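Local coordinates for small ribosomal subunit biogenesis GTPase RsgA (Thermotoga maritima, PDB 1U0L), which binds GTP and zinc and probably acts as a slow, circularly permuted GTPase in late maturation of the 30S ribosomal subunit, at residues S100-D105 / V289-E294; G169-M174 / G222-D227; P191-R196 / Q215-D220; K249-K254 / S283-Y288. All coordinates share one frame; numbering follows the deposited sequence.

Interaction 1 of 4, residues S100-D105 / V289-E294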
# COMPACT_ATOMS: atom_id res chain seq x y z
N SER A 100 8.56 6.19 -13.64
CA SER A 100 8.97 7.58 -13.46
C SER A 100 8.87 7.94 -11.99
O SER A 100 8.01 7.41 -11.29
CB SER A 100 8.05 8.50 -14.24
OG SER A 100 6.78 8.55 -13.59
N THR A 101 9.72 8.84 -11.53
CA THR A 101 9.66 9.25 -10.13
C THR A 101 8.28 9.82 -9.86
O THR A 101 7.76 9.69 -8.75
CB THR A 101 10.71 10.33 -9.79
OG1 THR A 101 10.48 11.49 -10.60
CG2 THR A 101 12.12 9.81 -10.03
N TYR A 102 7.68 10.44 -10.87
CA TYR A 102 6.35 11.02 -10.70
C TYR A 102 5.33 9.95 -10.27
O TYR A 102 4.58 10.16 -9.31
CB TYR A 102 5.87 11.68 -12.00
CG TYR A 102 4.44 12.13 -11.94
CD1 TYR A 102 4.10 13.34 -11.33
CD2 TYR A 102 3.42 11.34 -12.46
CE1 TYR A 102 2.77 13.75 -11.24
CE2 TYR A 102 2.09 11.74 -12.38
CZ TYR A 102 1.77 12.94 -11.77
OH TYR A 102 0.45 13.35 -11.69
N ILE A 103 5.31 8.83 -10.98
CA ILE A 103 4.40 7.74 -10.63
C ILE A 103 4.75 7.25 -9.24
O ILE A 103 3.86 7.03 -8.42
CB ILE A 103 4.50 6.56 -11.64
CG1 ILE A 103 3.45 6.73 -12.74
CG2 ILE A 103 4.30 5.22 -10.92
CD1 ILE A 103 3.61 8.00 -13.52
N ILE A 104 6.04 7.10 -8.97
CA ILE A 104 6.50 6.65 -7.66
C ILE A 104 6.01 7.55 -6.52
O ILE A 104 5.57 7.06 -5.48
CB ILE A 104 8.04 6.61 -7.57
CG1 ILE A 104 8.61 5.57 -8.52
CG2 ILE A 104 8.45 6.25 -6.16
CD1 ILE A 104 10.11 5.45 -8.43
N ASP A 105 6.09 8.86 -6.72
CA ASP A 105 5.67 9.79 -5.68
C ASP A 105 4.15 9.84 -5.52
O ASP A 105 3.65 10.14 -4.43
CB ASP A 105 6.23 11.20 -5.95
CG ASP A 105 7.74 11.23 -5.84
OD1 ASP A 105 8.30 10.36 -5.12
OD2 ASP A 105 8.36 12.12 -6.47
N VAL A 289 4.75 19.83 -6.90
CA VAL A 289 4.14 21.01 -7.50
C VAL A 289 3.20 20.62 -8.65
O VAL A 289 2.10 21.16 -8.76
CB VAL A 289 5.21 21.98 -8.04
CG1 VAL A 289 4.55 23.12 -8.79
CG2 VAL A 289 6.03 22.53 -6.88
N LYS A 290 3.64 19.68 -9.49
CA LYS A 290 2.83 19.19 -10.60
C LYS A 290 1.52 18.67 -10.04
O LYS A 290 0.43 19.03 -10.49
CB LYS A 290 3.56 18.05 -11.32
CG LYS A 290 2.74 17.35 -12.40
CD LYS A 290 2.59 18.19 -13.67
CE LYS A 290 1.77 17.46 -14.72
NZ LYS A 290 2.29 16.09 -14.98
N MET A 291 1.63 17.80 -9.03
CA MET A 291 0.45 17.25 -8.38
C MET A 291 -0.40 18.35 -7.76
O MET A 291 -1.62 18.33 -7.87
CB MET A 291 0.85 16.21 -7.32
CG MET A 291 0.92 14.79 -7.88
SD MET A 291 1.18 13.47 -6.68
CE MET A 291 2.96 13.41 -6.67
N PHE A 292 0.26 19.31 -7.12
CA PHE A 292 -0.44 20.42 -6.50
C PHE A 292 -1.40 21.03 -7.52
O PHE A 292 -2.62 20.99 -7.35
CB PHE A 292 0.56 21.49 -6.02
CG PHE A 292 -0.09 22.64 -5.31
CD1 PHE A 292 -0.38 22.55 -3.95
CD2 PHE A 292 -0.49 23.77 -6.00
CE1 PHE A 292 -1.07 23.58 -3.30
CE2 PHE A 292 -1.18 24.81 -5.36
CZ PHE A 292 -1.47 24.71 -4.00
N TYR A 293 -0.83 21.59 -8.58
CA TYR A 293 -1.63 22.21 -9.63
C TYR A 293 -2.71 21.28 -10.22
O TYR A 293 -3.81 21.74 -10.59
CB TYR A 293 -0.69 22.76 -10.70
CG TYR A 293 -0.01 24.06 -10.30
CD1 TYR A 293 1.26 24.39 -10.77
CD2 TYR A 293 -0.64 24.96 -9.44
CE1 TYR A 293 1.89 25.57 -10.40
CE2 TYR A 293 -0.02 26.16 -9.06
CZ TYR A 293 1.24 26.45 -9.54
OH TYR A 293 1.86 27.62 -9.15
N GLU A 294 -2.41 19.99 -10.30
CA GLU A 294 -3.35 19.01 -10.83
C GLU A 294 -4.58 18.92 -9.94
O GLU A 294 -5.68 18.65 -10.42
CB GLU A 294 -2.69 17.64 -10.91
CG GLU A 294 -2.01 17.37 -12.23
CD GLU A 294 -1.23 16.07 -12.24
OE1 GLU A 294 -1.76 15.04 -11.75
OE2 GLU A 294 -0.09 16.07 -12.74

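Interaction 2 of 4, residues G169-M174 / G222-D227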
# COMPACT_ATOMS: atom_id res chain seq x y z
N GLY A 169 4.08 -11.10 9.64
CA GLY A 169 3.02 -10.62 10.50
C GLY A 169 1.99 -9.68 9.92
O GLY A 169 0.79 -9.92 10.02
N LYS A 170 2.47 -8.62 9.29
CA LYS A 170 1.60 -7.59 8.71
C LYS A 170 0.68 -8.02 7.58
O LYS A 170 0.79 -9.11 7.04
CB LYS A 170 2.48 -6.44 8.24
CG LYS A 170 3.44 -5.96 9.31
CD LYS A 170 4.51 -5.07 8.72
CE LYS A 170 5.56 -4.71 9.77
NZ LYS A 170 6.75 -4.04 9.14
N ILE A 171 -0.27 -7.14 7.26
CA ILE A 171 -1.19 -7.35 6.14
C ILE A 171 -0.62 -6.40 5.09
O ILE A 171 -0.57 -5.19 5.32
CB ILE A 171 -2.64 -6.91 6.49
CG1 ILE A 171 -3.24 -7.87 7.51
CG2 ILE A 171 -3.49 -6.88 5.21
CD1 ILE A 171 -4.73 -7.67 7.72
N SER A 172 -0.16 -6.93 3.96
CA SER A 172 0.44 -6.06 2.96
C SER A 172 -0.23 -5.98 1.59
O SER A 172 -0.89 -6.92 1.14
CB SER A 172 1.91 -6.43 2.76
OG SER A 172 2.71 -5.96 3.83
N THR A 173 -0.07 -4.83 0.94
CA THR A 173 -0.62 -4.64 -0.40
C THR A 173 0.48 -4.28 -1.40
O THR A 173 1.28 -3.36 -1.18
CB THR A 173 -1.71 -3.56 -0.44
OG1 THR A 173 -2.31 -3.57 -1.74
CG2 THR A 173 -1.12 -2.19 -0.17
N MET A 174 0.53 -5.02 -2.49
CA MET A 174 1.52 -4.79 -3.53
C MET A 174 1.04 -3.62 -4.38
O MET A 174 -0.16 -3.45 -4.58
CB MET A 174 1.67 -6.04 -4.41
CG MET A 174 1.80 -7.33 -3.62
SD MET A 174 3.33 -8.18 -3.93
CE MET A 174 4.46 -7.05 -3.22
N GLY A 222 3.58 -16.28 8.22
CA GLY A 222 2.69 -15.45 9.00
C GLY A 222 2.57 -14.04 8.46
O GLY A 222 3.57 -13.34 8.27
N GLY A 223 1.34 -13.62 8.21
CA GLY A 223 1.11 -12.30 7.67
C GLY A 223 0.27 -12.52 6.43
O GLY A 223 0.09 -13.66 6.01
N TYR A 224 -0.26 -11.45 5.86
CA TYR A 224 -1.07 -11.59 4.67
C TYR A 224 -0.74 -10.55 3.63
O TYR A 224 -0.20 -9.48 3.95
CB TYR A 224 -2.55 -11.41 4.96
CG TYR A 224 -3.12 -12.27 6.05
CD1 TYR A 224 -2.98 -11.92 7.40
CD2 TYR A 224 -3.92 -13.37 5.74
CE1 TYR A 224 -3.63 -12.63 8.40
CE2 TYR A 224 -4.57 -14.09 6.73
CZ TYR A 224 -4.43 -13.71 8.06
OH TYR A 224 -5.13 -14.38 9.03
N VAL A 225 -1.07 -10.88 2.38
CA VAL A 225 -0.89 -9.97 1.27
C VAL A 225 -2.18 -10.04 0.46
O VAL A 225 -2.77 -11.11 0.29
CB VAL A 225 0.31 -10.31 0.36
CG1 VAL A 225 0.08 -11.64 -0.37
CG2 VAL A 225 0.53 -9.15 -0.62
N VAL A 226 -2.62 -8.88 -0.02
CA VAL A 226 -3.87 -8.80 -0.76
C VAL A 226 -3.90 -9.47 -2.12
O VAL A 226 -2.90 -9.58 -2.82
CB VAL A 226 -4.34 -7.33 -0.90
CG1 VAL A 226 -5.82 -7.28 -1.22
CG2 VAL A 226 -4.06 -6.57 0.40
N ASP A 227 -5.10 -9.94 -2.44
CA ASP A 227 -5.47 -10.61 -3.67
C ASP A 227 -4.96 -9.83 -4.86
O ASP A 227 -4.08 -10.26 -5.57
CB ASP A 227 -7.00 -10.67 -3.70
CG ASP A 227 -7.52 -11.75 -4.59
OD1 ASP A 227 -6.80 -12.74 -4.79
OD2 ASP A 227 -8.68 -11.61 -5.06

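Interaction 3 of 4, residues P191-R196 / Q215-D220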
# COMPACT_ATOMS: atom_id res chain seq x y z
N PRO A 191 6.14 -19.80 -3.17
CA PRO A 191 5.73 -20.58 -4.34
C PRO A 191 4.26 -20.97 -4.27
O PRO A 191 3.80 -21.53 -3.27
CB PRO A 191 6.66 -21.78 -4.28
CG PRO A 191 7.94 -21.14 -3.84
CD PRO A 191 7.48 -20.20 -2.72
N GLY A 192 3.51 -20.66 -5.32
CA GLY A 192 2.09 -20.99 -5.35
C GLY A 192 1.18 -19.77 -5.33
O GLY A 192 0.18 -19.74 -6.06
N LEU A 193 1.52 -18.78 -4.51
CA LEU A 193 0.74 -17.55 -4.39
C LEU A 193 0.87 -16.66 -5.62
O LEU A 193 1.94 -16.57 -6.23
CB LEU A 193 1.21 -16.75 -3.18
CG LEU A 193 0.94 -17.28 -1.78
CD1 LEU A 193 1.51 -16.30 -0.77
CD2 LEU A 193 -0.57 -17.44 -1.57
N LYS A 194 -0.21 -15.97 -5.98
CA LYS A 194 -0.16 -15.08 -7.14
C LYS A 194 -1.28 -14.06 -7.14
O LYS A 194 -2.34 -14.28 -6.57
CB LYS A 194 -0.23 -15.90 -8.43
CG LYS A 194 -1.49 -16.75 -8.54
CD LYS A 194 -1.46 -17.64 -9.77
CE LYS A 194 -0.23 -18.54 -9.80
NZ LYS A 194 -0.11 -19.40 -8.59
N LEU A 195 -1.02 -12.93 -7.80
CA LEU A 195 -1.99 -11.85 -7.91
C LEU A 195 -3.16 -12.26 -8.79
O LEU A 195 -3.09 -13.26 -9.48
CB LEU A 195 -1.33 -10.62 -8.51
CG LEU A 195 -0.27 -9.95 -7.64
CD1 LEU A 195 0.49 -8.92 -8.46
CD2 LEU A 195 -0.94 -9.30 -6.44
N ARG A 196 -4.25 -11.49 -8.76
CA ARG A 196 -5.39 -11.82 -9.59
C ARG A 196 -5.08 -11.50 -11.04
O ARG A 196 -5.98 -11.48 -11.88
CB ARG A 196 -6.62 -11.03 -9.15
CG ARG A 196 -7.49 -11.74 -8.14
CD ARG A 196 -7.89 -13.12 -8.65
NE ARG A 196 -9.14 -13.58 -8.05
CZ ARG A 196 -10.31 -12.98 -8.21
NH1 ARG A 196 -10.41 -11.89 -8.96
NH2 ARG A 196 -11.40 -13.48 -7.63
N GLN A 215 -8.89 -10.61 -1.72
CA GLN A 215 -8.79 -11.73 -0.81
C GLN A 215 -7.49 -11.56 -0.07
O GLN A 215 -6.60 -10.83 -0.51
CB GLN A 215 -8.75 -13.04 -1.57
CG GLN A 215 -10.09 -13.51 -2.03
CD GLN A 215 -10.01 -14.89 -2.63
OE1 GLN A 215 -9.18 -15.71 -2.22
NE2 GLN A 215 -10.87 -15.17 -3.61
N LEU A 216 -7.36 -12.21 1.07
CA LEU A 216 -6.11 -12.09 1.79
C LEU A 216 -5.42 -13.43 1.63
O LEU A 216 -6.03 -14.47 1.82
CB LEU A 216 -6.35 -11.76 3.26
CG LEU A 216 -7.05 -10.42 3.54
CD1 LEU A 216 -7.08 -10.17 5.02
CD2 LEU A 216 -6.30 -9.29 2.85
N LEU A 217 -4.16 -13.39 1.22
CA LEU A 217 -3.41 -14.62 1.06
C LEU A 217 -2.49 -14.72 2.25
O LEU A 217 -1.77 -13.77 2.57
CB LEU A 217 -2.60 -14.57 -0.24
CG LEU A 217 -3.47 -14.46 -1.49
CD1 LEU A 217 -2.61 -14.14 -2.69
CD2 LEU A 217 -4.25 -15.75 -1.68
N LYS A 218 -2.52 -15.87 2.93
CA LYS A 218 -1.69 -16.03 4.10
C LYS A 218 -0.28 -16.44 3.69
O LYS A 218 -0.10 -17.29 2.82
CB LYS A 218 -2.28 -17.10 5.03
CG LYS A 218 -1.62 -17.14 6.41
CD LYS A 218 -2.06 -18.34 7.23
CE LYS A 218 -3.56 -18.36 7.49
NZ LYS A 218 -4.37 -18.61 6.25
N PHE A 219 0.71 -15.82 4.32
CA PHE A 219 2.10 -16.13 4.02
C PHE A 219 2.57 -17.30 4.86
O PHE A 219 2.15 -17.48 6.01
CB PHE A 219 3.01 -14.93 4.30
CG PHE A 219 3.08 -13.94 3.18
CD1 PHE A 219 2.85 -12.59 3.41
CD2 PHE A 219 3.38 -14.36 1.89
CE1 PHE A 219 2.92 -11.66 2.38
CE2 PHE A 219 3.45 -13.45 0.85
CZ PHE A 219 3.22 -12.10 1.09
N ASP A 220 3.47 -18.09 4.28
CA ASP A 220 4.04 -19.23 4.97
C ASP A 220 4.51 -18.79 6.35
O ASP A 220 4.25 -19.46 7.34
CB ASP A 220 5.25 -19.74 4.18
CG ASP A 220 5.02 -21.10 3.60
OD1 ASP A 220 3.85 -21.53 3.56
OD2 ASP A 220 6.01 -21.75 3.18

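Interaction 4 of 4, residues K249-K254 / S283-Y288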
# COMPACT_ATOMS: atom_id res chain seq x y z
N LYS A 249 7.03 13.41 3.24
CA LYS A 249 7.84 13.42 4.46
C LYS A 249 8.72 14.66 4.56
O LYS A 249 8.53 15.48 5.45
CB LYS A 249 8.78 12.21 4.52
CG LYS A 249 8.17 10.85 4.77
CD LYS A 249 9.27 9.89 5.27
CE LYS A 249 8.77 8.48 5.39
NZ LYS A 249 7.44 8.44 6.08
N GLU A 250 9.68 14.76 3.65
CA GLU A 250 10.62 15.88 3.61
C GLU A 250 10.02 17.21 4.03
O GLU A 250 10.65 17.98 4.74
CB GLU A 250 11.22 16.06 2.21
CG GLU A 250 11.75 14.81 1.58
CD GLU A 250 10.84 14.29 0.50
OE1 GLU A 250 9.64 14.09 0.79
OE2 GLU A 250 11.33 14.10 -0.63
N PHE A 251 8.81 17.50 3.55
CA PHE A 251 8.13 18.74 3.88
C PHE A 251 7.55 18.59 5.29
O PHE A 251 6.49 17.98 5.47
CB PHE A 251 6.98 19.02 2.90
CG PHE A 251 7.38 19.01 1.44
CD1 PHE A 251 8.63 18.55 1.04
CD2 PHE A 251 6.48 19.42 0.47
CE1 PHE A 251 8.96 18.49 -0.30
CE2 PHE A 251 6.81 19.37 -0.88
CZ PHE A 251 8.05 18.90 -1.26
N GLY A 252 8.25 19.13 6.28
CA GLY A 252 7.78 19.03 7.65
C GLY A 252 8.67 19.78 8.61
O GLY A 252 8.26 20.78 9.21
N ASP A 253 9.90 19.30 8.76
CA ASP A 253 10.88 19.94 9.63
C ASP A 253 11.34 21.25 9.01
O ASP A 253 12.14 21.98 9.60
CB ASP A 253 12.09 19.03 9.82
CG ASP A 253 12.75 18.68 8.51
OD1 ASP A 253 12.16 17.89 7.74
OD2 ASP A 253 13.86 19.20 8.24
N LYS A 254 10.84 21.54 7.81
CA LYS A 254 11.19 22.77 7.10
C LYS A 254 10.24 23.91 7.54
O LYS A 254 9.03 23.70 7.66
CB LYS A 254 11.07 22.54 5.59
CG LYS A 254 12.31 22.90 4.80
CD LYS A 254 13.45 21.89 4.99
CE LYS A 254 13.09 20.52 4.42
NZ LYS A 254 14.21 19.53 4.50
N SER A 283 13.37 16.30 -8.01
CA SER A 283 12.27 15.48 -8.50
C SER A 283 11.10 15.53 -7.54
O SER A 283 9.95 15.68 -7.94
CB SER A 283 12.71 14.04 -8.68
OG SER A 283 13.32 13.55 -7.50
N ARG A 284 11.41 15.41 -6.25
CA ARG A 284 10.37 15.44 -5.23
C ARG A 284 9.58 16.73 -5.34
O ARG A 284 8.36 16.71 -5.58
CB ARG A 284 10.99 15.30 -3.84
CG ARG A 284 11.60 13.93 -3.57
CD ARG A 284 10.54 12.83 -3.47
NE ARG A 284 9.79 12.95 -2.23
CZ ARG A 284 8.84 12.11 -1.83
NH1 ARG A 284 8.52 11.07 -2.58
NH2 ARG A 284 8.22 12.31 -0.68
N TYR A 285 10.27 17.85 -5.19
CA TYR A 285 9.61 19.14 -5.27
C TYR A 285 8.78 19.26 -6.55
O TYR A 285 7.59 19.61 -6.53
CB TYR A 285 10.64 20.28 -5.24
CG TYR A 285 9.96 21.62 -5.24
CD1 TYR A 285 9.29 22.06 -4.11
CD2 TYR A 285 9.88 22.38 -6.40
CE1 TYR A 285 8.53 23.22 -4.14
CE2 TYR A 285 9.12 23.55 -6.44
CZ TYR A 285 8.45 23.96 -5.30
OH TYR A 285 7.64 25.08 -5.32
N GLU A 286 9.44 18.96 -7.67
CA GLU A 286 8.87 19.02 -9.00
C GLU A 286 7.54 18.29 -9.11
O GLU A 286 6.53 18.87 -9.52
CB GLU A 286 9.87 18.43 -9.99
CG GLU A 286 9.49 18.55 -11.45
CD GLU A 286 10.57 18.01 -12.35
OE1 GLU A 286 10.88 16.80 -12.28
OE2 GLU A 286 11.13 18.80 -13.14
N ASN A 287 7.55 17.01 -8.74
CA ASN A 287 6.34 16.20 -8.82
C ASN A 287 5.26 16.70 -7.86
O ASN A 287 4.06 16.68 -8.21
CB ASN A 287 6.69 14.74 -8.53
CG ASN A 287 7.61 14.15 -9.59
OD1 ASN A 287 7.34 14.28 -10.78
ND2 ASN A 287 8.68 13.49 -9.15
N TYR A 288 5.68 17.17 -6.68
CA TYR A 288 4.73 17.69 -5.70
C TYR A 288 4.00 18.91 -6.29
O TYR A 288 2.78 19.03 -6.18
CB TYR A 288 5.43 18.10 -4.41
CG TYR A 288 4.58 19.05 -3.59
CD1 TYR A 288 3.33 18.66 -3.10
CD2 TYR A 288 4.97 20.38 -3.42
CE1 TYR A 288 2.49 19.56 -2.47
CE2 TYR A 288 4.14 21.30 -2.79
CZ TYR A 288 2.90 20.89 -2.33
OH TYR A 288 2.06 21.81 -1.74

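Interaction 1 of 4, residues S100-D105 / V289-E294
The hydroxyl of Tyr102 lies in front of the carboxylate of Glu294, with Tyr102 OH 2.8 Å from Glu294 OE1. The second oxygen is almost as near: Glu294 OE2 lies 3.0 Å from Tyr102 OH. Lys106 NZ, one turn further along the same helix as Tyr102, is hydrogen-bonded to this hydroxyl. This is a helix-helix crossing between the circularly permuted GTPase domain and the C-terminal zinc-binding part of the chain. The axes of the short helical segments 101-105 and 289-294 come within 11.4 Å and cross at -63°. Tyr102 bridges most of that gap. Its CG is anti to the backbone N (chi1 173°), beside the carbonyl carbon. The tyrosine and glutamate meet tip to tip, the ring and carboxylate planes 50° apart. Lys290 crosses the tyrosine at about a right angle. Its NZ sits over the ring face, 4.8 Å from the centroid of the Tyr102 ring, in a cation-pi contact. The same NZ forms a salt bridge with Glu294 OE2, which would partly offset the carboxylate's charge beside the tyrosine. Beside this polar group the contact is apolar. Tyr102 CE1 meets Lys290 CG at 3.8 Å and Met291 CG at 4.0 Å. The end of the Met291 chain bends toward the first helix, and Met291 CE rests 4.0 Å from Asp105 CB. The carboxylate of Asp105 is bound elsewhere, by Tyr143 and Asn287 among others. Ser100 N-caps helix 101-113, just before Thr101; Ser100 OG accepts from Ile103 N at 3.0 Å.

Interaction 2 of 4, residues G169-M174 / G222-D227
Tyr224 and Ile171 are paired on neighbouring parallel strands and send their side chains to the same face of the central sheet. The sheet belongs to the P-loop GTPase fold. From Tyr224 CB, the chain turns to place CG beside its own backbone N (chi1 -53°). Tyr224 CD1 then meets Ile171 CG1 at 4.1 Å, the two side chains crossing at a slant. The side chain also touches Leu216 and Lys218 of the next strand. At the tip, Tyr224 OH is hydrogen-bonded to Glu26 of the N-terminal OB-type domain. The backbones join by regular parallel bonding. Tyr224 N donates to Lys170 O at 2.8 Å. Ser172 then binds on both sides of Val225. Its N donates to Tyr224 O at 2.6 Å, and Ser172 O accepts from Val226 N at 2.9 Å. Before the strands start, Gly169 N donates to Gly222 O at 2.7 Å, from 49° above the carbonyl plane. On the face opposite Tyr224, Val225 CG2 packs on Met174 CG at 3.7 Å. Met174 leads into the GTP-binding loop, and Val226 leads into Asp227, the first residue of a DTPG sequence that matches the G3 motif. Three of the four backbone bonds lie along the paired strands, with apolar side chains on both faces. The strands that run into these nucleotide-site loops are thus joined mainly through main-chain polar groups.

Interaction 3 of 4, residues P191-R196 / Q215-D220
Leu193 packs its two methyl groups onto different residues of the segment 215-220, which holds the edge strand 216-218 of the GTPase sheet. This apolar patch is the close part of the contact. Leu193 CD2 meets Leu217 CB at 3.8 Å and Leu217 CD1 at 4.0 Å. The two leucines slide past each other in opposite directions. Leu193 CG is anti to the carbonyl carbon (chi1 -69°), and the methyls beyond it divide between Leu217 and Phe219. Leu186 of helix 182-189 touches both Leu193 and Phe219, so the patch continues onto the helix that follows the P-loop. No hydrogen bond joins the two segments. Lys194 O lies 3.9 Å from the methyl Leu217 CD1. Toward Arg196 the contact opens out to solvent. Arg196 is exposed, and its NH2 comes no nearer to Gln215 than 4.4 Å, at NE2. Arg196 NH1 makes a weak hydrogen bond with Thr211 O, and NE a long, weak ion pair with Asp227. The chain after Arg196 is not modelled through residue 209, in the region where GTPases generally have switch I. Leu195, between the two parts, starts away from the strand, though its end comes back nearer. It touches the bound GDP, while Leu195 N is held by Ser183 OG. The other methyl of the patch, Leu193 CD1, sits 3.8 Å from both Phe219 CD2 and Phe219 CE2.

Interaction 4 of 4, residues K249-K254 / S283-Y288
The ring of Phe251 points its edge at one face of Tyr288 in a T-shaped stack. The contact belongs to the C-terminal zinc-binding region, where the loop after helix 241-244 packs on helix 282-296. The ring centroids of Phe251 and Tyr288 are 5.1 Å apart and the planes stand at 89°. Phe251 CE2 comes nearest, over Tyr288 CD2 and CG. Tyr288 CG is anti to the backbone N (chi1 161°), and Phe251 CE2 lies 3.5 Å from this Tyr288 CG. Tyr285 CA lies near the plane of the Phe251 ring, at 4.3 Å from Phe251 CZ. His263, a zinc ligand, meets Phe251 edge to face, and Phe248 adds a further ring beside both Phe251 and Tyr288. The cluster thus stands next to the metal site. The hydroxyls of the two tyrosines bind the loop that carries His263: Tyr285 OH to His263 O, and Tyr288 OH to Asn262 O. The preceding residue of the loop, Glu250, makes a salt bridge with Arg284. Arg284 grips the carboxylate side-on, NE to one oxygen and NH2 to the other. The carboxylate and guanidinium planes are 37° apart, so the pair is twisted. The third nitrogen, Arg284 NH1, has a second acidic partner in Asp105 of the GTPase domain. This arginine is buried, and the two carboxylates would offset its charge. Arg284 NE donates to the syn lone pair of Glu250 OE2 in a bent bond, with OE2 tilted from the guanidinium plane, while Arg284 NH2 donates to Glu250 OE1 at 2.7 Å.

In the fold
Interactions 2 and 3 share one sheet. Interaction 2 is buried and backbone-bonded. Interaction 3 lies at the surface on the neighbouring edge strand and rests on apolar side chains. Val225 O and Leu217 N join them at 2.8 Å. Interactions 1 and 4 lie elsewhere, about 27 and 29 Å from interaction 2 between centres. Both use helix 282-296 and are partly buried. Their chemistry is mixed, with charged groups beside rings. They meet through a salt bridge between helix 101-113 and helix 282-296. Interaction 4 joins parts of the zinc-binding region, and interaction 1 ties that region to the GTPase domain. Interactions 2 and 3 are internal to that domain.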